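Local coordinates for uncharacterized NTF-2 like protein (Burkholderia xenovorans LB400, PDB 3EN8), which is of unknown function but has a SnoaL-like, NTF2-type fold and binds a calcium ion, at residues 5-8 against 9-13. Residues are numbered along the deposited sequence; the frame is centred on the assembly and turned at random.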
loop_
_atom_site.group_PDB
_atom_site.type_symbol
_atom_site.label_atom_id
_atom_site.label_comp_id
_atom_site.label_asym_id
_atom_site.label_seq_id
_atom_site.Cartn_x
_atom_site.Cartn_y
_atom_site.Cartn_z
ATOM N N GLU A 5 -20.464 1.861 0.005
ATOM C CA GLU A 5 -20.831 0.769 0.948
ATOM C C GLU A 5 -21.070 -0.561 0.226
ATOM O O GLU A 5 -20.760 -1.660 0.759
ATOM C CB GLU A 5 -22.016 1.141 1.833
ATOM C CG GLU A 5 -21.613 2.036 3.003
ATOM C CD GLU A 5 -20.726 1.316 3.999
ATOM O OE1 GLU A 5 -21.221 0.412 4.679
ATOM O OE2 GLU A 5 -19.512 1.628 4.071
ATOM N N LYS A 6 -21.582 -0.438 -0.993
ATOM C CA LYS A 6 -21.749 -1.606 -1.900
ATOM C C LYS A 6 -20.410 -2.200 -2.344
ATOM O O LYS A 6 -20.233 -3.433 -2.365
ATOM C CB LYS A 6 -22.655 -1.279 -3.082
ATOM C CG LYS A 6 -24.145 -1.363 -2.671
ATOM C CD LYS A 6 -25.078 -0.762 -3.718
ATOM C CE LYS A 6 -26.517 -0.523 -3.155
ATOM N NZ LYS A 6 -27.365 0.241 -4.113
ATOM N N ILE A 7 -19.446 -1.330 -2.648
ATOM C CA ILE A 7 -18.087 -1.796 -2.932
ATOM C C ILE A 7 -17.517 -2.462 -1.677
ATOM O O ILE A 7 -16.968 -3.575 -1.715
ATOM C CB ILE A 7 -17.150 -0.677 -3.532
ATOM C CG1 ILE A 7 -17.617 -0.345 -4.936
ATOM C CG2 ILE A 7 -15.692 -1.115 -3.529
ATOM C CD1 ILE A 7 -16.895 0.872 -5.600
ATOM N N ARG A 8 -17.671 -1.797 -0.542
ATOM C CA ARG A 8 -17.128 -2.339 0.707
ATOM C C ARG A 8 -17.728 -3.721 1.029
ATOM O O ARG A 8 -17.022 -4.630 1.427
ATOM C CB ARG A 8 -17.295 -1.341 1.870
ATOM C CG ARG A 8 -16.618 -1.779 3.184
ATOM C CD ARG A 8 -16.737 -0.699 4.297
ATOM N NE ARG A 8 -15.999 0.537 4.008
ATOM C CZ ARG A 8 -14.736 0.756 4.375
ATOM N NH1 ARG A 8 -14.083 -0.150 5.068
ATOM N NH2 ARG A 8 -14.142 1.892 4.087
ATOM N N GLU A 9 -19.025 -3.878 0.814
ATOM C CA GLU A 9 -19.685 -5.194 0.943
ATOM C C GLU A 9 -19.023 -6.258 0.065
ATOM O O GLU A 9 -18.717 -7.376 0.520
ATOM C CB GLU A 9 -21.173 -5.098 0.591
ATOM C CG GLU A 9 -21.960 -6.401 0.813
ATOM C CD GLU A 9 -23.415 -6.275 0.402
ATOM O OE1 GLU A 9 -23.684 -5.576 -0.585
ATOM O OE2 GLU A 9 -24.293 -6.869 1.071
ATOM N N ALA A 10 -18.745 -5.868 -1.184
ATOM C CA ALA A 10 -18.109 -6.753 -2.177
ATOM C C ALA A 10 -16.702 -7.113 -1.706
ATOM O O ALA A 10 -16.237 -8.263 -1.835
ATOM C CB ALA A 10 -18.057 -6.055 -3.559
ATOM N N LEU A 11 -16.019 -6.113 -1.157
ATOM C CA LEU A 11 -14.647 -6.319 -0.651
ATOM C C LEU A 11 -14.582 -7.245 0.548
ATOM O O LEU A 11 -13.706 -8.112 0.627
ATOM C CB LEU A 11 -13.972 -5.031 -0.282
ATOM C CG LEU A 11 -13.427 -4.226 -1.425
ATOM C CD1 LEU A 11 -13.005 -2.832 -0.899
ATOM C CD2 LEU A 11 -12.252 -5.006 -2.073
ATOM N N ASN A 12 -15.521 -7.066 1.477
ATOM C CA ASN A 12 -15.615 -7.951 2.654
ATOM C C ASN A 12 -15.762 -9.406 2.192
ATOM O O ASN A 12 -15.165 -10.342 2.743
ATOM C CB ASN A 12 -16.793 -7.554 3.555
ATOM C CG ASN A 12 -16.546 -6.269 4.317
ATOM O OD1 ASN A 12 -15.408 -5.828 4.420
ATOM N ND2 ASN A 12 -17.623 -5.633 4.804
ATOM N N ALA A 13 -16.569 -9.585 1.159
ATOM C CA ALA A 13 -16.880 -10.946 0.646
ATOM C C ALA A 13 -15.674 -11.527 -0.088
ATOM O O ALA A 13 -15.339 -12.738 0.017
ATOM C CB ALA A 13 -18.130 -10.914 -0.259
HETATM O O HOH W 1 -22.090 -5.274 -2.913
HETATM O O HOH W 2 -15.119 -3.332 5.912
#
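Arg8 O sits almost squarely over one face of the Asn12 amide, 3.4 Å from CG and about equally far from OD1 and ND2; CG lies beside the backbone N (chi1 -72°), which folds the amide back over the carbonyl. A water lies at the edge of the Arg8 guanidinium, in its plane. It donates to OD1 of Asn12, a short polar residue suited to this exposed position, at 2.9 Å and takes only a weak bond from Arg8 NH1, whose stronger partner is Ile70 O. Arg8 is long enough to reach the sheet, and a long salt bridge runs from its NE to Glu5 OE2 at 3.7 Å. On the solvent side, Glu9, with CG anti to the backbone N and the chain extended beyond it, holds OE1 where a second water donates to it at 2.8 Å and to Lys6 O. That carbonyl also accepts Ala10 N at 3.1 Å. The small methyl CB of Ala10 lies 3.3 Å from Ile7 O, and Ala10 also touches Ile29. Apolar, branched Ile7 and Leu11 fill the buried face side by side, CG2 of Ile7 touching CD1 of Leu11 at 4.1 Å; both pack on Trp77, Leu11 also on Met96 and Ile70. Leu11 N bonds Ile7 O at 2.8 Å, one of five successive i+4 to i bonds. This is an amphipathic alpha helix, the N-terminal helix 3-20 laid against the curved sheet of an NTF2-like fold.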